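Local coordinates for protein laccase (Botrytis aclada, PDB 3SQR) that probably oxidises phenolic substrates such as hydroquinone with copper ions while reducing dioxygen to water, in lignin degradation and detoxification of lignin-derived products, at residues L413-P418 with F573-S578; Q144-P149 with A562-Y567. All blocks are in the same frame, centred on the assembly; numbering follows the deposited sequence.

Interaction 1: residues L413-P418 with F573-S578. With NAG (2-acetamido-2-deoxy-beta-D-glucopyranose), chain B; NAG (2-acetamido-2-deoxy-beta-D-glucopyranose), chain C.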
loop_
_atom_site.group_PDB
_atom_site.type_symbol
_atom_site.label_atom_id
_atom_site.label_comp_id
_atom_site.label_asym_id
_atom_site.label_seq_id
_atom_site.Cartn_x
_atom_site.Cartn_y
_atom_site.Cartn_z
ATOM N N LEU A 413 -7.581 -18.380 -3.583
ATOM C CA LEU A 413 -8.740 -18.213 -2.736
ATOM C C LEU A 413 -9.999 -18.415 -3.579
ATOM O O LEU A 413 -10.015 -18.184 -4.778
ATOM C CB LEU A 413 -8.754 -16.828 -2.116
ATOM C CG LEU A 413 -7.551 -16.476 -1.243
ATOM C CD1 LEU A 413 -7.822 -15.114 -0.575
ATOM C CD2 LEU A 413 -7.250 -17.502 -0.211
ATOM N N ASP A 414 -11.058 -18.774 -2.866
ATOM C CA ASP A 414 -12.389 -18.868 -3.421
ATOM C C ASP A 414 -13.154 -17.696 -2.941
ATOM O O ASP A 414 -13.445 -17.563 -1.757
ATOM C CB ASP A 414 -13.081 -20.149 -2.908
ATOM C CG ASP A 414 -14.370 -20.405 -3.601
ATOM O OD1 ASP A 414 -14.999 -19.469 -4.113
ATOM O OD2 ASP A 414 -14.797 -21.553 -3.586
ATOM N N TRP A 415 -13.480 -16.832 -3.880
ATOM C CA TRP A 415 -14.183 -15.587 -3.586
ATOM C C TRP A 415 -15.558 -15.809 -2.988
ATOM O O TRP A 415 -16.048 -14.983 -2.216
ATOM C CB TRP A 415 -14.291 -14.802 -4.864
ATOM C CG TRP A 415 -13.054 -14.055 -5.276
ATOM C CD1 TRP A 415 -12.065 -13.522 -4.463
ATOM C CD2 TRP A 415 -12.681 -13.731 -6.600
ATOM N NE1 TRP A 415 -11.127 -12.913 -5.209
ATOM C CE2 TRP A 415 -11.471 -12.998 -6.532
ATOM C CE3 TRP A 415 -13.262 -13.950 -7.855
ATOM C CZ2 TRP A 415 -10.829 -12.513 -7.678
ATOM C CZ3 TRP A 415 -12.591 -13.491 -8.976
ATOM C CH2 TRP A 415 -11.419 -12.755 -8.882
ATOM N N SER A 416 -16.204 -16.962 -3.305
ATOM C CA SER A 416 -17.457 -17.289 -2.677
ATOM C C SER A 416 -17.325 -17.947 -1.297
ATOM O O SER A 416 -18.324 -18.155 -0.618
ATOM C CB SER A 416 -18.272 -18.231 -3.613
ATOM O OG SER A 416 -17.705 -19.535 -3.554
ATOM N N SER A 417 -16.108 -18.289 -0.872
ATOM C CA SER A 417 -15.921 -18.884 0.432
ATOM C C SER A 417 -14.701 -18.242 1.029
ATOM O O SER A 417 -13.653 -18.842 1.264
ATOM C CB SER A 417 -15.805 -20.437 0.323
ATOM O OG SER A 417 -15.833 -20.991 1.602
ATOM N N PRO A 418 -14.866 -16.960 1.321
ATOM C CA PRO A 418 -13.768 -16.296 1.992
ATOM C C PRO A 418 -13.504 -16.892 3.343
ATOM O O PRO A 418 -14.376 -17.488 3.963
ATOM C CB PRO A 418 -14.260 -14.861 2.101
ATOM C CG PRO A 418 -15.684 -14.922 2.073
ATOM C CD PRO A 418 -16.022 -16.073 1.141
ATOM N N PHE A 573 -16.096 -13.367 -16.941
ATOM C CA PHE A 573 -14.739 -13.764 -16.565
ATOM C C PHE A 573 -14.682 -14.432 -15.225
ATOM O O PHE A 573 -15.293 -13.967 -14.253
ATOM C CB PHE A 573 -13.849 -12.551 -16.551
ATOM C CG PHE A 573 -13.853 -11.805 -17.815
ATOM C CD1 PHE A 573 -13.216 -12.306 -18.938
ATOM C CD2 PHE A 573 -14.497 -10.583 -17.904
ATOM C CE1 PHE A 573 -13.232 -11.579 -20.126
ATOM C CE2 PHE A 573 -14.505 -9.876 -19.079
ATOM C CZ PHE A 573 -13.891 -10.374 -20.178
ATOM N N ALA A 574 -13.991 -15.563 -15.196
ATOM C CA ALA A 574 -13.792 -16.305 -13.984
ATOM C C ALA A 574 -12.527 -15.724 -13.346
ATOM O O ALA A 574 -11.713 -15.082 -14.024
ATOM C CB ALA A 574 -13.558 -17.794 -14.273
ATOM N N GLU A 575 -12.380 -16.011 -12.068
ATOM C CA GLU A 575 -11.124 -15.860 -11.359
ATOM C C GLU A 575 -10.004 -16.533 -12.140
ATOM O O GLU A 575 -10.138 -17.675 -12.613
ATOM C CB GLU A 575 -11.206 -16.510 -9.963
ATOM C CG GLU A 575 -10.023 -16.213 -9.063
ATOM C CD GLU A 575 -10.137 -16.896 -7.696
ATOM O OE1 GLU A 575 -11.015 -17.819 -7.535
ATOM O OE2 GLU A 575 -9.340 -16.558 -6.786
ATOM N N ASP A 576 -8.901 -15.832 -12.321
ATOM C CA ASP A 576 -7.798 -16.349 -13.121
ATOM C C ASP A 576 -6.466 -15.956 -12.471
ATOM O O ASP A 576 -5.451 -15.895 -13.104
ATOM C CB ASP A 576 -7.923 -15.994 -14.639
ATOM C CG ASP A 576 -7.467 -14.613 -14.958
ATOM O OD1 ASP A 576 -7.584 -13.781 -14.034
ATOM O OD2 ASP A 576 -7.008 -14.356 -16.100
ATOM N N ASP A 577 -6.518 -15.786 -11.164
ATOM C CA ASP A 577 -5.344 -15.557 -10.381
ATOM C C ASP A 577 -5.610 -15.961 -8.961
ATOM O O ASP A 577 -6.537 -16.710 -8.687
ATOM C CB ASP A 577 -4.840 -14.109 -10.557
ATOM C CG ASP A 577 -5.754 -13.037 -9.945
ATOM O OD1 ASP A 577 -6.750 -13.360 -9.269
ATOM O OD2 ASP A 577 -5.423 -11.839 -10.203
ATOM N N SER A 578 -4.782 -15.517 -8.022
ATOM C CA SER A 578 -4.908 -15.973 -6.656
ATOM C C SER A 578 -6.193 -15.476 -5.938
ATOM O O SER A 578 -6.545 -15.983 -4.892
ATOM C CB SER A 578 -3.748 -15.412 -5.865
ATOM O OG SER A 578 -3.814 -13.998 -5.941
HETATM C C1 NAG B . -12.155 -8.215 -14.935
HETATM C C2 NAG B . -11.752 -9.604 -15.357
HETATM C C3 NAG B . -10.655 -9.730 -16.402
HETATM C C4 NAG B . -11.062 -8.881 -17.578
HETATM C C5 NAG B . -11.475 -7.469 -17.100
HETATM C C6 NAG B . -12.141 -6.650 -18.190
HETATM C C7 NAG B . -12.438 -11.010 -13.441
HETATM C C8 NAG B . -11.866 -11.882 -12.352
HETATM N N2 NAG B . -11.495 -10.471 -14.232
HETATM O O3 NAG B . -10.506 -11.107 -16.710
HETATM O O4 NAG B . -10.024 -8.698 -18.493
HETATM O O5 NAG B . -12.439 -7.489 -16.082
HETATM O O6 NAG B . -11.988 -5.285 -17.882
HETATM O O7 NAG B . -13.654 -10.877 -13.548
HETATM C C1 NAG C . -9.872 -9.601 -19.586
HETATM C C2 NAG C . -9.190 -8.871 -20.712
HETATM C C3 NAG C . -8.849 -9.819 -21.847
HETATM C C4 NAG C . -8.189 -11.105 -21.308
HETATM C C5 NAG C . -8.994 -11.687 -20.177
HETATM C C6 NAG C . -8.436 -12.968 -19.526
HETATM C C7 NAG C . -9.856 -6.538 -21.049
HETATM C C8 NAG C . -10.891 -5.613 -21.657
HETATM N N2 NAG C . -10.085 -7.821 -21.189
HETATM O O3 NAG C . -7.952 -9.126 -22.655
HETATM O O4 NAG C . -8.083 -12.093 -22.328
HETATM O O5 NAG C . -9.070 -10.663 -19.176
HETATM O O6 NAG C . -7.127 -12.689 -19.139
HETATM O O7 NAG C . -8.859 -6.148 -20.501
HETATM O O HOH W 1 -13.783 -17.834 -6.704
#
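The C-terminal plug of this ascomycete laccase meets the third multicopper oxidase domain, its Glu575 and Ser578 lying against Trp415 and Leu413 in the loop before helix 419-424. One backbone hydrogen bond joins the two segments, from Leu413 N to Ser578 O (2.9 Å, N-H...O angle 156°). The Glu575 side chain crosses over one face of the Trp415 indole. CG is anti to the backbone N (chi1 -171°), and the extended chain beyond it carries the carboxylate across the ring to Leu413 O. This CG makes a CH-pi contact 3.8 Å from the centroid of the Trp415 six-membered ring. Glu575 CB presses on the outer part of the same ring, 3.5 Å from Trp415 CZ3. The carboxylate is stacked on the indole, with the two planes 18° apart. Glu575 OE2 ends 2.7 Å from Leu413 O, close enough that the acid group probably holds a proton. The other oxygen, OE1, accepts from a water 2.9 Å away, and that water accepts from Trp415 N at 3.0 Å. Asp414 OD1 accepts from Ser416 N, which makes an Asx turn, and also from Ser416 OG on the same face of the carboxylate. Trp415 NE1 bonds to Gly579 O, and the ring stacks with Phe171. At the indole edge, the acetyl C8 of the chain B NAG lies 3.6 Å from Trp415 CH2. The same sugar covers one face of Phe573, so a protein-linked glycan borders the contact. Asp577 OD2 bonds to the hydroxyls of Ser172 and Ser533, and Ser578 OG to Ala532 O. The side chain of Ser578 is about 8 Å from those of the copper ligands His170 and His525. This sets the tail end beside the trinuclear copper site, as in other ascomycete laccases.

Interaction 2: residues Q144-P149 with A562-Y567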
loop_
_atom_site.group_PDB
_atom_site.type_symbol
_atom_site.label_atom_id
_atom_site.label_comp_id
_atom_site.label_asym_id
_atom_site.label_seq_id
_atom_site.Cartn_x
_atom_site.Cartn_y
_atom_site.Cartn_z
ATOM N N GLN A 144 -14.285 -10.834 2.926
ATOM C CA GLN A 144 -15.555 -10.687 2.240
ATOM C C GLN A 144 -15.583 -11.461 0.941
ATOM O O GLN A 144 -14.556 -11.805 0.362
ATOM C CB GLN A 144 -15.836 -9.238 1.853
ATOM C CG GLN A 144 -14.856 -8.615 0.914
ATOM C CD GLN A 144 -15.266 -7.201 0.539
ATOM O OE1 GLN A 144 -14.847 -6.236 1.203
ATOM N NE2 GLN A 144 -16.113 -7.067 -0.467
ATOM N N CYS A 145 -16.785 -11.666 0.432
ATOM C CA CYS A 145 -16.980 -11.999 -0.942
ATOM C C CYS A 145 -16.817 -10.673 -1.718
ATOM O O CYS A 145 -17.081 -9.600 -1.166
ATOM C CB CYS A 145 -18.386 -12.526 -1.223
ATOM S SG CYS A 145 -18.679 -14.168 -0.443
ATOM N N PRO A 146 -16.499 -10.789 -2.995
ATOM C CA PRO A 146 -16.488 -9.627 -3.817
ATOM C C PRO A 146 -17.850 -8.970 -3.878
ATOM O O PRO A 146 -18.909 -9.611 -3.753
ATOM C CB PRO A 146 -16.020 -10.133 -5.159
ATOM C CG PRO A 146 -15.327 -11.431 -4.856
ATOM C CD PRO A 146 -16.095 -11.974 -3.766
ATOM N N ILE A 147 -17.819 -7.663 -4.064
ATOM C CA ILE A 147 -19.021 -6.880 -4.351
ATOM C C ILE A 147 -19.387 -7.103 -5.826
ATOM O O ILE A 147 -18.606 -6.794 -6.763
ATOM C CB ILE A 147 -18.799 -5.358 -4.171
ATOM C CG1 ILE A 147 -18.228 -5.075 -2.774
ATOM C CG2 ILE A 147 -20.144 -4.592 -4.384
ATOM C CD1 ILE A 147 -17.640 -3.597 -2.582
ATOM N N ALA A 148 -20.550 -7.693 -6.065
ATOM C CA ALA A 148 -20.916 -7.961 -7.419
ATOM C C ALA A 148 -21.234 -6.663 -8.180
ATOM O O ALA A 148 -21.646 -5.701 -7.566
ATOM C CB ALA A 148 -22.183 -8.903 -7.435
ATOM N N PRO A 149 -21.093 -6.665 -9.505
ATOM C CA PRO A 149 -21.573 -5.583 -10.349
ATOM C C PRO A 149 -22.974 -5.161 -9.967
ATOM O O PRO A 149 -23.914 -5.998 -9.798
ATOM C CB PRO A 149 -21.473 -6.168 -11.759
ATOM C CG PRO A 149 -20.264 -6.979 -11.700
ATOM C CD PRO A 149 -20.405 -7.658 -10.327
ATOM N N ALA A 562 -24.337 -13.415 -0.990
ATOM C CA ALA A 562 -25.552 -13.771 -1.745
ATOM C C ALA A 562 -25.574 -13.111 -3.125
ATOM O O ALA A 562 -25.770 -13.781 -4.148
ATOM C CB ALA A 562 -26.796 -13.434 -0.932
ATOM N N ASN A 563 -25.287 -11.807 -3.196
ATOM C CA ASN A 563 -25.252 -11.126 -4.476
ATOM C C ASN A 563 -24.118 -11.549 -5.359
ATOM O O ASN A 563 -24.263 -11.594 -6.592
ATOM C CB ASN A 563 -25.278 -9.611 -4.286
ATOM C CG ASN A 563 -26.528 -9.161 -3.599
ATOM O OD1 ASN A 563 -27.508 -9.917 -3.566
ATOM N ND2 ASN A 563 -26.504 -7.969 -2.971
ATOM N N TRP A 564 -22.972 -11.877 -4.754
ATOM C CA TRP A 564 -21.874 -12.413 -5.522
ATOM C C TRP A 564 -22.230 -13.773 -6.188
ATOM O O TRP A 564 -21.925 -14.010 -7.325
ATOM C CB TRP A 564 -20.639 -12.632 -4.612
ATOM C CG TRP A 564 -19.462 -13.094 -5.407
ATOM C CD1 TRP A 564 -18.815 -14.249 -5.250
ATOM C CD2 TRP A 564 -18.823 -12.417 -6.490
ATOM N NE1 TRP A 564 -17.813 -14.359 -6.134
ATOM C CE2 TRP A 564 -17.791 -13.253 -6.942
ATOM C CE3 TRP A 564 -19.046 -11.218 -7.151
ATOM C CZ2 TRP A 564 -16.978 -12.937 -8.027
ATOM C CZ3 TRP A 564 -18.235 -10.902 -8.224
ATOM C CH2 TRP A 564 -17.220 -11.740 -8.665
ATOM N N ASN A 565 -22.789 -14.644 -5.398
ATOM C CA ASN A 565 -23.167 -15.972 -5.878
ATOM C C ASN A 565 -24.237 -15.905 -6.980
ATOM O O ASN A 565 -24.291 -16.811 -7.816
ATOM C CB ASN A 565 -23.648 -16.809 -4.689
ATOM C CG ASN A 565 -22.503 -17.263 -3.806
ATOM O OD1 ASN A 565 -21.378 -17.464 -4.272
ATOM N ND2 ASN A 565 -22.780 -17.405 -2.515
ATOM N N ALA A 566 -25.102 -14.875 -6.923
ATOM C CA ALA A 566 -26.078 -14.568 -8.014
ATOM C C ALA A 566 -25.382 -14.111 -9.277
ATOM O O ALA A 566 -25.885 -14.279 -10.403
ATOM C CB ALA A 566 -27.125 -13.546 -7.560
ATOM N N TYR A 567 -24.178 -13.556 -9.132
ATOM C CA TYR A 567 -23.441 -13.038 -10.274
ATOM C C TYR A 567 -22.598 -14.070 -10.976
ATOM O O TYR A 567 -22.453 -14.021 -12.176
ATOM C CB TYR A 567 -22.484 -11.899 -9.825
ATOM C CG TYR A 567 -21.531 -11.462 -10.875
ATOM C CD1 TYR A 567 -21.945 -10.639 -11.932
ATOM C CD2 TYR A 567 -20.179 -11.808 -10.825
ATOM C CE1 TYR A 567 -21.068 -10.257 -12.875
ATOM C CE2 TYR A 567 -19.304 -11.408 -11.788
ATOM C CZ TYR A 567 -19.719 -10.627 -12.794
ATOM O OH TYR A 567 -18.766 -10.263 -13.722
#
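Asn563, Trp564 and Tyr567 of helix 551-567 meet Pro146, Ala148 and Pro149 in a loop of the first multicopper oxidase domain. In the three-domain laccase fold this ties a loop between strands 123-125 and 152-158 to helix 551-567, near the C terminus. The Cys145-Cys561 disulfide fastens the same junction one residue before the segment 562-567. No hydrogen bond crosses between the segments; the contact is apolar. Asn563 O lies against Ala148 CB at 3.5 Å, while Asn563 ND2 bonds to Asp151 OD2. Trp564 follows and buries the most surface. The Pro146 ring lies over one face of the indole, the two side chains meeting at an oblique angle. Pro146 CD sits 3.7 Å from the centroid of the Trp564 five-membered ring, almost on its normal, in a CH-pi contact. Pro146 CG lies 3.7 Å from Trp564 CE2, and CB reaches the six-membered ring. Ala148 CA comes to the indole edge instead, in the ring plane and 3.8 Å from Trp564 CE3. At the start of the side chain, Trp564 CB packs on Pro146 O and on Cys145 CB. One turn on, Tyr567 brings its CB to 3.8 Å from Ala148 CB, so this methyl touches both Asn563 O and Tyr567 CB on the helix side. The phenol ring is crossed at about a right angle by Pro149. Pro149 CD stands over the Tyr567 ring centre, 3.7 Å from the centroid, and Pro149 CG lies 3.6 Å from Tyr567 CE1.

From the N terminus the chain passes 144-149, then 413-418, then 562-567 and last 573-578. Interaction 2 closes a loop of 412 residues, and interaction 1 closes one of 154. The two loops cross, because 413-418 lies inside the first and 573-578 beyond its end. Interaction 2 ties the first domain to helix 551-567. Interaction 1 ties the third domain to the tail that follows this helix. The contacts adjoin, with centres 11 Å apart. Trp415 O touches Pro146 CD at 3.4 Å, and Ser416 CB touches Asn565 OD1 at 3.3 Å. The loop 413-418 therefore borders both segments of interaction 2.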